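PDB 3UN7: penicillin-binding protein A from Mycobacterium tuberculosis, which probably cross-links the peptidoglycan of the cell wall as a D,D-transpeptidase, binds penicillin, and is probably needed for the regulation of cell length. Local coordinates for residues A116-M121 with V147-Y152; Q213-P218 with C253-V258; G389-S394 with P419-K424. All coordinates share one frame; numbering follows the deposited sequence.

Contact 1: A116-M121 with V147-Y152; sequences AGWDAM and VSSPSY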
ATOM      1  N   ALA A 116      -0.751  -8.248 -12.459  1.00 30.21           N
ATOM      2  CA  ALA A 116      -0.335  -7.027 -13.159  1.00 30.69           C
ATOM      3  C   ALA A 116       0.625  -6.183 -12.329  1.00 30.74           C
ATOM      4  O   ALA A 116       1.601  -5.665 -12.847  1.00 30.57           O
ATOM      5  CB  ALA A 116      -1.544  -6.202 -13.578  1.00 31.24           C
ATOM      6  N   GLY A 117       0.350  -6.043 -11.034  1.00 30.30           N
ATOM      7  CA  GLY A 117       1.237  -5.272 -10.162  1.00 29.49           C
ATOM      8  C   GLY A 117       2.601  -5.930 -10.092  1.00 30.05           C
ATOM      9  O   GLY A 117       3.632  -5.271 -10.267  1.00 30.02           O
ATOM     10  N   TRP A 118       2.595  -7.236  -9.824  1.00 29.66           N
ATOM     11  CA  TRP A 118       3.814  -8.032  -9.798  1.00 30.07           C
ATOM     12  C   TRP A 118       4.581  -7.890 -11.102  1.00 31.09           C
ATOM     13  O   TRP A 118       5.770  -7.555 -11.078  1.00 30.74           O
ATOM     14  CB  TRP A 118       3.526  -9.523  -9.544  1.00 30.06           C
ATOM     15  CG  TRP A 118       4.778 -10.372  -9.647  1.00 30.33           C
ATOM     16  CD1 TRP A 118       5.142 -11.181 -10.688  1.00 31.06           C
ATOM     17  CD2 TRP A 118       5.836 -10.466  -8.681  1.00 29.72           C
ATOM     18  NE1 TRP A 118       6.352 -11.783 -10.421  1.00 31.19           N
ATOM     19  CE2 TRP A 118       6.793 -11.367  -9.194  1.00 30.59           C
ATOM     20  CE3 TRP A 118       6.064  -9.880  -7.431  1.00 31.09           C
ATOM     21  CZ2 TRP A 118       7.967 -11.692  -8.502  1.00 32.00           C
ATOM     22  CZ3 TRP A 118       7.234 -10.211  -6.740  1.00 30.30           C
ATOM     23  CH2 TRP A 118       8.163 -11.103  -7.277  1.00 29.58           C
ATOM     24  N   ASP A 119       3.917  -8.165 -12.230  1.00 31.79           N
ATOM     25  CA  ASP A 119       4.594  -8.127 -13.527  1.00 32.64           C
ATOM     26  C   ASP A 119       5.187  -6.746 -13.768  1.00 33.24           C
ATOM     27  O   ASP A 119       6.333  -6.624 -14.215  1.00 33.86           O
ATOM     28  CB  ASP A 119       3.648  -8.472 -14.680  1.00 33.54           C
ATOM     29  CG  ASP A 119       3.238  -9.936 -14.708  1.00 34.65           C
ATOM     30  OD1 ASP A 119       3.880 -10.760 -14.020  1.00 33.31           O
ATOM     31  OD2 ASP A 119       2.272 -10.258 -15.449  1.00 34.89           O
ATOM     32  N   ALA A 120       4.405  -5.703 -13.492  1.00 32.57           N
ATOM     33  CA  ALA A 120       4.875  -4.328 -13.694  1.00 33.15           C
ATOM     34  C   ALA A 120       6.095  -4.006 -12.824  1.00 33.07           C
ATOM     35  O   ALA A 120       7.039  -3.367 -13.290  1.00 33.79           O
ATOM     36  CB  ALA A 120       3.764  -3.334 -13.448  1.00 32.75           C
ATOM     37  N   MET A 121       6.084  -4.467 -11.576  1.00 32.00           N
ATOM     38  CA  MET A 121       7.223  -4.288 -10.676  1.00 32.09           C
ATOM     39  C   MET A 121       8.454  -5.056 -11.160  1.00 32.93           C
ATOM     40  O   MET A 121       9.585  -4.583 -11.014  1.00 33.87           O
ATOM     41  CB  MET A 121       6.860  -4.715  -9.246  1.00 31.28           C
ATOM     42  CG  MET A 121       5.959  -3.722  -8.497  1.00 31.65           C
ATOM     43  SD  MET A 121       6.728  -2.101  -8.210  1.00 33.15           S
ATOM     44  CE  MET A 121       7.795  -2.492  -6.832  1.00 34.47           C
ATOM     45  N   VAL A 147       1.220  -6.375  -3.208  1.00 26.03           N
ATOM     46  CA  VAL A 147       2.433  -6.814  -3.901  1.00 26.10           C
ATOM     47  C   VAL A 147       3.670  -6.275  -3.200  1.00 26.28           C
ATOM     48  O   VAL A 147       3.714  -5.113  -2.822  1.00 26.08           O
ATOM     49  CB  VAL A 147       2.430  -6.393  -5.382  1.00 26.45           C
ATOM     50  CG1 VAL A 147       3.741  -6.800  -6.064  1.00 25.92           C
ATOM     51  CG2 VAL A 147       1.250  -7.049  -6.120  1.00 27.01           C
ATOM     52  N   SER A 148       4.663  -7.137  -3.007  1.00 27.30           N
ATOM     53  CA  SER A 148       5.950  -6.712  -2.446  1.00 27.72           C
ATOM     54  C   SER A 148       7.058  -7.283  -3.324  1.00 28.68           C
ATOM     55  O   SER A 148       6.918  -8.387  -3.867  1.00 28.68           O
ATOM     56  CB  SER A 148       6.084  -7.171  -0.985  1.00 27.62           C
ATOM     57  OG  SER A 148       7.193  -6.542  -0.352  1.00 29.00           O
ATOM     58  N   SER A 149       8.139  -6.526  -3.494  1.00 29.26           N
ATOM     59  CA  SER A 149       9.222  -6.925  -4.390  1.00 29.94           C
ATOM     60  C   SER A 149      10.559  -6.443  -3.795  1.00 30.33           C
ATOM     61  O   SER A 149      10.638  -5.318  -3.295  1.00 30.41           O
ATOM     62  CB  SER A 149       8.980  -6.338  -5.787  1.00 30.66           C
ATOM     63  OG  SER A 149       9.949  -6.755  -6.734  1.00 32.21           O
ATOM     64  N   PRO A 150      11.599  -7.301  -3.784  1.00 30.52           N
ATOM     65  CA  PRO A 150      11.627  -8.695  -4.236  1.00 30.61           C
ATOM     66  C   PRO A 150      10.752  -9.543  -3.311  1.00 29.66           C
ATOM     67  O   PRO A 150      10.395  -9.093  -2.227  1.00 28.72           O
ATOM     68  CB  PRO A 150      13.109  -9.090  -4.087  1.00 31.49           C
ATOM     69  CG  PRO A 150      13.640  -8.172  -3.012  1.00 32.30           C
ATOM     70  CD  PRO A 150      12.908  -6.869  -3.252  1.00 31.40           C
ATOM     71  N   SER A 151      10.393 -10.744  -3.751  1.00 30.53           N
ATOM     72  CA  SER A 151       9.637 -11.665  -2.911  1.00 30.17           C
ATOM     73  C   SER A 151      10.442 -12.956  -2.798  1.00 30.75           C
ATOM     74  O   SER A 151      11.606 -12.990  -3.188  1.00 32.43           O
ATOM     75  CB  SER A 151       8.252 -11.903  -3.500  1.00 30.44           C
ATOM     76  OG  SER A 151       7.392 -12.514  -2.549  1.00 28.97           O
ATOM     77  N   TYR A 152       9.835 -14.007  -2.262  1.00 29.97           N
ATOM     78  CA  TYR A 152      10.524 -15.267  -2.022  1.00 29.89           C
ATOM     79  C   TYR A 152       9.562 -16.404  -2.325  1.00 29.33           C
ATOM     80  O   TYR A 152       8.366 -16.180  -2.499  1.00 28.78           O
ATOM     81  CB  TYR A 152      10.984 -15.356  -0.564  1.00 29.72           C
ATOM     82  CG  TYR A 152       9.846 -15.504   0.403  1.00 29.25           C
ATOM     83  CD1 TYR A 152       9.495 -16.764   0.909  1.00 28.34           C
ATOM     84  CD2 TYR A 152       9.083 -14.399   0.785  1.00 28.37           C
ATOM     85  CE1 TYR A 152       8.415 -16.917   1.767  1.00 27.92           C
ATOM     86  CE2 TYR A 152       8.010 -14.544   1.651  1.00 29.46           C
ATOM     87  CZ  TYR A 152       7.679 -15.803   2.130  1.00 28.15           C
ATOM     88  OH  TYR A 152       6.624 -15.937   3.001  1.00 29.47           O
TER

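Contact 2: Q213-P218 with C253-V258; sequences QLTAAP and CNTAFV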
ATOM      1  N   GLN A 213      -2.861  32.677  -3.720  1.00 43.40           N
ATOM      2  CA  GLN A 213      -1.539  32.801  -4.312  1.00 43.13           C
ATOM      3  C   GLN A 213      -0.423  32.408  -3.351  1.00 42.44           C
ATOM      4  O   GLN A 213      -0.397  32.864  -2.212  1.00 42.65           O
ATOM      5  CB  GLN A 213      -1.343  34.234  -4.835  1.00 44.04           C
ATOM      6  CG  GLN A 213      -2.347  34.615  -5.942  1.00 44.25           C
ATOM      7  CD  GLN A 213      -2.168  33.783  -7.200  1.00 44.18           C
ATOM      8  OE1 GLN A 213      -3.084  33.079  -7.631  1.00 45.13           O
ATOM      9  NE2 GLN A 213      -0.969  33.836  -7.776  1.00 44.32           N
ATOM     10  N   LEU A 214       0.479  31.545  -3.821  1.00 41.34           N
ATOM     11  CA  LEU A 214       1.636  31.104  -3.038  1.00 40.33           C
ATOM     12  C   LEU A 214       2.927  31.326  -3.817  1.00 40.74           C
ATOM     13  O   LEU A 214       2.909  31.422  -5.052  1.00 40.26           O
ATOM     14  CB  LEU A 214       1.516  29.619  -2.680  1.00 39.40           C
ATOM     15  CG  LEU A 214       0.239  29.163  -1.985  1.00 38.03           C
ATOM     16  CD1 LEU A 214       0.090  27.626  -2.091  1.00 38.67           C
ATOM     17  CD2 LEU A 214       0.246  29.620  -0.555  1.00 36.97           C
ATOM     18  N   THR A 215       4.045  31.362  -3.098  1.00 40.75           N
ATOM     19  CA  THR A 215       5.347  31.620  -3.715  1.00 42.14           C
ATOM     20  C   THR A 215       5.665  30.662  -4.865  1.00 41.95           C
ATOM     21  O   THR A 215       5.369  29.465  -4.802  1.00 41.39           O
ATOM     22  CB  THR A 215       6.513  31.643  -2.692  1.00 42.46           C
ATOM     23  OG1 THR A 215       7.733  31.917  -3.386  1.00 44.85           O
ATOM     24  CG2 THR A 215       6.646  30.315  -1.943  1.00 42.80           C
ATOM     25  N   ALA A 216       6.240  31.226  -5.922  1.00 42.76           N
ATOM     26  CA  ALA A 216       6.711  30.460  -7.060  1.00 42.98           C
ATOM     27  C   ALA A 216       8.232  30.330  -7.001  1.00 43.79           C
ATOM     28  O   ALA A 216       8.831  29.729  -7.890  1.00 44.15           O
ATOM     29  CB  ALA A 216       6.278  31.130  -8.362  1.00 43.33           C
ATOM     30  N   ALA A 217       8.834  30.879  -5.942  1.00 44.10           N
ATOM     31  CA  ALA A 217      10.294  30.933  -5.757  1.00 45.19           C
ATOM     32  C   ALA A 217      10.957  29.562  -5.836  1.00 45.06           C
ATOM     33  O   ALA A 217      10.412  28.596  -5.314  1.00 44.76           O
ATOM     34  CB  ALA A 217      10.651  31.622  -4.418  1.00 45.59           C
ATOM     35  N   PRO A 218      12.137  29.479  -6.489  1.00 46.04           N
ATOM     36  CA  PRO A 218      12.886  28.229  -6.640  1.00 46.11           C
ATOM     37  C   PRO A 218      13.496  27.707  -5.332  1.00 46.40           C
ATOM     38  O   PRO A 218      13.772  26.517  -5.228  1.00 46.53           O
ATOM     39  CB  PRO A 218      13.987  28.601  -7.636  1.00 47.55           C
ATOM     40  CG  PRO A 218      14.180  30.062  -7.464  1.00 47.46           C
ATOM     41  CD  PRO A 218      12.824  30.609  -7.152  1.00 46.88           C
ATOM     42  N   CYS A 253       4.966  21.995  -6.717  1.00 42.59           N
ATOM     43  CA  CYS A 253       6.079  22.896  -6.425  1.00 42.50           C
ATOM     44  C   CYS A 253       6.359  22.889  -4.932  1.00 41.38           C
ATOM     45  O   CYS A 253       5.503  23.263  -4.148  1.00 41.63           O
ATOM     46  CB  CYS A 253       5.756  24.309  -6.909  1.00 43.14           C
ATOM     47  SG  CYS A 253       5.477  24.415  -8.696  1.00 45.38           S
ATOM     48  N   ASN A 254       7.561  22.469  -4.549  1.00 40.94           N
ATOM     49  CA  ASN A 254       7.920  22.315  -3.130  1.00 40.13           C
ATOM     50  C   ASN A 254       7.784  23.557  -2.260  1.00 39.68           C
ATOM     51  O   ASN A 254       7.282  23.488  -1.141  1.00 39.44           O
ATOM     52  CB  ASN A 254       9.347  21.780  -2.984  1.00 40.68           C
ATOM     53  CG  ASN A 254       9.465  20.313  -3.344  1.00 41.27           C
ATOM     54  OD1 ASN A 254       8.499  19.544  -3.237  1.00 42.02           O
ATOM     55  ND2 ASN A 254      10.656  19.913  -3.775  1.00 41.76           N
ATOM     56  N   THR A 255       8.273  24.685  -2.757  1.00 39.46           N
ATOM     57  CA  THR A 255       8.364  25.884  -1.921  1.00 39.26           C
ATOM     58  C   THR A 255       6.981  26.445  -1.555  1.00 38.21           C
ATOM     59  O   THR A 255       6.771  26.936  -0.439  1.00 38.28           O
ATOM     60  CB  THR A 255       9.274  26.952  -2.561  1.00 39.85           C
ATOM     61  OG1 THR A 255       8.744  27.342  -3.827  1.00 40.12           O
ATOM     62  CG2 THR A 255      10.688  26.392  -2.754  1.00 40.36           C
ATOM     63  N   ALA A 256       6.047  26.334  -2.494  1.00 37.17           N
ATOM     64  CA  ALA A 256       4.648  26.669  -2.263  1.00 36.74           C
ATOM     65  C   ALA A 256       4.010  25.839  -1.148  1.00 36.08           C
ATOM     66  O   ALA A 256       3.221  26.363  -0.369  1.00 36.52           O
ATOM     67  CB  ALA A 256       3.849  26.526  -3.558  1.00 36.20           C
ATOM     68  N   PHE A 257       4.334  24.547  -1.070  1.00 35.46           N
ATOM     69  CA  PHE A 257       3.799  23.712   0.006  1.00 34.92           C
ATOM     70  C   PHE A 257       4.529  23.872   1.344  1.00 35.69           C
ATOM     71  O   PHE A 257       3.929  23.694   2.409  1.00 35.70           O
ATOM     72  CB  PHE A 257       3.661  22.262  -0.449  1.00 34.83           C
ATOM     73  CG  PHE A 257       2.513  22.076  -1.382  1.00 34.59           C
ATOM     74  CD1 PHE A 257       1.234  21.876  -0.877  1.00 34.89           C
ATOM     75  CD2 PHE A 257       2.685  22.205  -2.757  1.00 34.76           C
ATOM     76  CE1 PHE A 257       0.145  21.747  -1.730  1.00 36.29           C
ATOM     77  CE2 PHE A 257       1.600  22.082  -3.615  1.00 37.24           C
ATOM     78  CZ  PHE A 257       0.323  21.852  -3.094  1.00 35.31           C
ATOM     79  N   VAL A 258       5.809  24.226   1.290  1.00 36.04           N
ATOM     80  CA  VAL A 258       6.542  24.584   2.506  1.00 37.04           C
ATOM     81  C   VAL A 258       5.852  25.815   3.105  1.00 37.23           C
ATOM     82  O   VAL A 258       5.483  25.829   4.286  1.00 37.48           O
ATOM     83  CB  VAL A 258       8.043  24.859   2.205  1.00 37.95           C
ATOM     84  CG1 VAL A 258       8.748  25.492   3.411  1.00 38.95           C
ATOM     85  CG2 VAL A 258       8.740  23.559   1.801  1.00 37.64           C
TER
HETATM   86  O   HOH W   1       6.822  27.006  -5.715  1.00 41.97           O

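Contact 3: G389-S394 with P419-K424; sequences GVQIAS and PAQAPK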
ATOM      1  N   GLY A 389     -10.436   6.527 -22.340  1.00 51.78           N
ATOM      2  CA  GLY A 389     -11.779   6.631 -21.760  1.00 50.85           C
ATOM      3  C   GLY A 389     -11.808   6.406 -20.261  1.00 48.75           C
ATOM      4  O   GLY A 389     -12.860   6.116 -19.686  1.00 49.02           O
ATOM      5  N   VAL A 390     -10.646   6.510 -19.626  1.00 46.74           N
ATOM      6  CA  VAL A 390     -10.566   6.370 -18.185  1.00 44.16           C
ATOM      7  C   VAL A 390      -9.807   7.558 -17.618  1.00 42.52           C
ATOM      8  O   VAL A 390      -8.624   7.778 -17.918  1.00 42.06           O
ATOM      9  CB  VAL A 390      -9.947   5.013 -17.730  1.00 43.87           C
ATOM     10  CG1 VAL A 390      -9.606   5.048 -16.247  1.00 42.22           C
ATOM     11  CG2 VAL A 390     -10.908   3.849 -18.005  1.00 44.27           C
ATOM     12  N   GLN A 391     -10.523   8.336 -16.820  1.00 41.15           N
ATOM     13  CA  GLN A 391      -9.960   9.494 -16.150  1.00 39.32           C
ATOM     14  C   GLN A 391      -9.355   9.055 -14.821  1.00 37.36           C
ATOM     15  O   GLN A 391     -10.029   8.440 -13.993  1.00 36.42           O
ATOM     16  CB  GLN A 391     -11.052  10.539 -15.913  1.00 39.90           C
ATOM     17  CG  GLN A 391     -10.536  11.876 -15.452  1.00 40.14           C
ATOM     18  CD  GLN A 391     -11.656  12.854 -15.154  1.00 42.69           C
ATOM     19  OE1 GLN A 391     -12.579  12.555 -14.385  1.00 43.26           O
ATOM     20  NE2 GLN A 391     -11.579  14.034 -15.757  1.00 42.79           N
ATOM     21  N   ILE A 392      -8.084   9.375 -14.628  1.00 35.82           N
ATOM     22  CA  ILE A 392      -7.362   8.947 -13.430  1.00 34.61           C
ATOM     23  C   ILE A 392      -7.058  10.193 -12.610  1.00 33.77           C
ATOM     24  O   ILE A 392      -6.658  11.212 -13.175  1.00 33.94           O
ATOM     25  CB  ILE A 392      -6.039   8.231 -13.799  1.00 34.10           C
ATOM     26  CG1 ILE A 392      -6.314   6.923 -14.535  1.00 35.23           C
ATOM     27  CG2 ILE A 392      -5.176   7.956 -12.553  1.00 34.01           C
ATOM     28  CD1 ILE A 392      -5.051   6.239 -15.068  1.00 34.46           C
ATOM     29  N   ALA A 393      -7.285  10.112 -11.300  1.00 32.50           N
ATOM     30  CA  ALA A 393      -6.857  11.131 -10.361  1.00 31.70           C
ATOM     31  C   ALA A 393      -5.605  10.560  -9.720  1.00 31.61           C
ATOM     32  O   ALA A 393      -5.616   9.413  -9.266  1.00 30.36           O
ATOM     33  CB  ALA A 393      -7.928  11.364  -9.293  1.00 31.48           C
ATOM     34  N   SER A 394      -4.538  11.344  -9.662  1.00 31.50           N
ATOM     35  CA  SER A 394      -3.293  10.823  -9.134  1.00 31.65           C
ATOM     36  C   SER A 394      -2.433  11.880  -8.459  1.00 32.14           C
ATOM     37  O   SER A 394      -2.704  13.076  -8.555  1.00 32.86           O
ATOM     38  CB  SER A 394      -2.494  10.171 -10.269  1.00 32.07           C
ATOM     39  OG  SER A 394      -1.919  11.168 -11.109  1.00 31.96           O
ATOM     40  N   PRO A 419     -12.274   5.071 -12.056  1.00 36.19           N
ATOM     41  CA  PRO A 419     -12.421   6.301 -12.831  1.00 37.17           C
ATOM     42  C   PRO A 419     -12.626   7.432 -11.849  1.00 37.35           C
ATOM     43  O   PRO A 419     -13.297   7.236 -10.829  1.00 37.74           O
ATOM     44  CB  PRO A 419     -13.714   6.068 -13.631  1.00 38.15           C
ATOM     45  CG  PRO A 419     -13.892   4.595 -13.657  1.00 37.57           C
ATOM     46  CD  PRO A 419     -13.374   4.129 -12.329  1.00 36.54           C
ATOM     47  N   ALA A 420     -12.051   8.599 -12.117  1.00 37.28           N
ATOM     48  CA  ALA A 420     -12.009   9.645 -11.109  1.00 37.20           C
ATOM     49  C   ALA A 420     -13.386  10.070 -10.615  1.00 37.96           C
ATOM     50  O   ALA A 420     -13.531  10.477  -9.460  1.00 37.66           O
ATOM     51  CB  ALA A 420     -11.227  10.863 -11.617  1.00 37.37           C
ATOM     52  N   GLN A 421     -14.390   9.978 -11.483  1.00 39.04           N
ATOM     53  CA  GLN A 421     -15.726  10.495 -11.153  1.00 39.67           C
ATOM     54  C   GLN A 421     -16.629   9.491 -10.445  1.00 39.58           C
ATOM     55  O   GLN A 421     -17.646   9.882  -9.861  1.00 40.37           O
ATOM     56  CB  GLN A 421     -16.421  11.049 -12.388  1.00 40.86           C
ATOM     57  CG  GLN A 421     -15.984  12.447 -12.736  1.00 42.47           C
ATOM     58  CD  GLN A 421     -16.599  12.950 -14.014  1.00 46.01           C
ATOM     59  OE1 GLN A 421     -15.936  13.008 -15.046  1.00 49.87           O
ATOM     60  NE2 GLN A 421     -17.867  13.331 -13.958  1.00 47.05           N
ATOM     61  N   ALA A 422     -16.244   8.217 -10.486  1.00 37.84           N
ATOM     62  CA  ALA A 422     -16.972   7.141  -9.796  1.00 37.77           C
ATOM     63  C   ALA A 422     -16.001   5.976  -9.575  1.00 36.37           C
ATOM     64  O   ALA A 422     -16.083   4.976 -10.263  1.00 36.30           O
ATOM     65  CB  ALA A 422     -18.171   6.706 -10.629  1.00 38.67           C
ATOM     66  N   PRO A 423     -15.034   6.145  -8.648  1.00 35.36           N
ATOM     67  CA  PRO A 423     -13.882   5.240  -8.522  1.00 34.80           C
ATOM     68  C   PRO A 423     -14.188   3.785  -8.163  1.00 34.57           C
ATOM     69  O   PRO A 423     -15.096   3.508  -7.371  1.00 35.08           O
ATOM     70  CB  PRO A 423     -13.036   5.898  -7.429  1.00 34.04           C
ATOM     71  CG  PRO A 423     -13.490   7.343  -7.410  1.00 34.78           C
ATOM     72  CD  PRO A 423     -14.946   7.275  -7.703  1.00 35.23           C
ATOM     73  N   LYS A 424     -13.413   2.872  -8.741  1.00 33.64           N
ATOM     74  CA  LYS A 424     -13.569   1.435  -8.486  1.00 33.75           C
ATOM     75  C   LYS A 424     -12.288   0.820  -7.939  1.00 32.04           C
ATOM     76  O   LYS A 424     -12.290  -0.294  -7.415  1.00 31.58           O
ATOM     77  CB  LYS A 424     -14.012   0.712  -9.763  1.00 34.98           C
ATOM     78  CG  LYS A 424     -15.458   1.018 -10.100  1.00 37.85           C
ATOM     79  CD  LYS A 424     -15.609   1.463 -11.540  1.00 43.85           C
ATOM     80  CE  LYS A 424     -17.023   2.025 -11.827  1.00 46.33           C
ATOM     81  NZ  LYS A 424     -16.970   3.381 -12.490  1.00 46.80           N
TER

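Contact 1: A116-M121 with V147-Y152
Val-147 turns both methyls toward the backbone of helix 111-123. CG1, anti to its backbone N (chi1 177°), ends 3.9 Å from Trp-118 CA and reaches the edge of the indole at CE3. CG2 lies 3.9 Å from Trp-118 N, on the stretch of helix where Gly-117 brings no side chain between the two backbones. The valine and tryptophan side chains cross at about a right angle. At Ser-148 the CB points away from the helix, and OG is bonded to Arg-183 N and Thr-181 O. Its carbonyl O meets the indole edge in plane, 3.4 Å from Trp-118 CZ3. Strand 143-149 is an outermost strand of the five-stranded antiparallel sheet of the transpeptidase fold, and helix 111-123 lies against this sheet, Met-121 touching Val-133 of the neighbouring strand and Ile-449 of helix 446-458. Ser-149 faces the helix again. Its CB stands 4.2 Å from CE of Met-121, a chain bent at chi2 and chi3, while its OG is engaged by Cys-129 O and Gln-122 NE2. After the cis peptide before Pro-150, Ser-151 approaches the indole obliquely, CB 3.8 Å from Trp-118 CZ3, with OG bonded to Glu-53 O of helix 52-59, which Trp-118 also touches.

Contact 2: Q213-P218 with C253-V258
Thr-255, in the first turn of helix 254-264, reaches the chain that runs on from strand 213-215 and bonds it through its hydroxyl. Its CB already lies 3.4 Å from Ala-217 O. From there OG1 is placed between the backbone N and the carbonyl carbon (chi1 61°) and donates to Ala-217 O over 2.6 Å, a short bond lying in the carbonyl plane with a C=O...donor angle of 157°. The same OG1 accepts from a water 2.7 Å away, which also donates to Thr-215 O at 3.0 Å, so one hydroxyl ties the helix to two carbonyls, one directly and one through the water. The other branch, CG2, rests against Ala-217 O and, more loosely, Pro-218 O.

Beside this polar grip, methyl groups rest against carbonyl oxygens. CG2 of Thr-215 sits 3.7 Å from Thr-255 O, while Thr-215 OG1 accepts from Ala-217 N in an ST turn that bends the chain just ahead of the carbonyl taken by Thr-255. Next along the helix, Ala-256 CB comes 3.5 Å from Thr-215 O and makes an apolar contact with Leu-214 CB at 4.0 Å. Gln-259 OE1 of the same helix accepts from Thr-215 N.

Cys-253 occupies the N-cap position, and its disulfide with Cys-237 ties the start of the helix to a loop that pairs through its backbone with Ala-216. Asn-254 bonds Lys-196 through OD1, and the Thr-255 side chain lies about 12 Å from that of Ser-193, the probable acylated serine. Cys-253 and Asn-254 are the last two residues of the SxN motif, which in penicillin-binding proteins flanks the active-site cleft.

Contact 3: G389-S394 with P419-K424
The carboxamides of Gln-391 and Gln-421 meet with their planes 48° apart, and the point of meeting is OE1 of Gln-391. Ala-420 CB lies 3.5 Å from Gln-391 OE1, obliquely to one side of the Gln-391 amide plane. Gln-421 OE1 lies 3.5 Å from Gln-391 OE1 on the opposite side, while Gln-421 CG, 3.8 Å from the same Gln-391 OE1, is close to the plane itself. The long reach of Gln-391 begins with CG anti to the backbone N (chi1 -170°), and its extended chain then passes alongside the methyl of Ala-420.

The backbones are joined by one hydrogen bond. Ala-420 N donates to Gln-391 O at 2.8 Å, tilted 32° from the carbonyl plane, and Pro-419 CA approaches Gln-391 O at 3.4 Å in a CA-H...O contact. Ala-420 CB then packs on Ala-393 CB at 4.1 Å, with Val-375 of helix 364-379 touching both Ala-420 and Gln-391. Pro-419, which follows a cis peptide, opens a type I turn ending at Ala-422. The turn is part of the loop 419-424 that joins strands 411-418 and 425-431, so the contact lies where that hairpin meets the start of edge strand 393-399.

Two amide oxygens are both acceptors and offer each other no hydrogen bond; both glutamines also touch crystal neighbours, which may influence how they are turned. The one hydrogen bond between the segments is thus main-chain, and the Gln-391 side chain contributes by packing on the Ala-420 methyl, not by an amide-to-amide bond.

How the contacts relate
Contact 1 is the buried member of the set, whereas contacts 2 and 3 are partly buried. Contacts 1 and 3 belong to the two outermost strands of one five-stranded antiparallel sheet, 143-149 and 393-399, their centres about 24 Å apart. Contact 2 sits apart, some 36 Å from contact 1 and 28 Å from contact 3 between centres, where a short strand meets helix 254-264 near the active site. Chemistry follows place: van der Waals packing round an indole joins helix to sheet in the interior, a hydroxyl and a water bind loop to helix in contact 2, and in contact 3, among glutamines near the surface, one backbone bond joins the hairpin turn to the residues leading into strand 393-399.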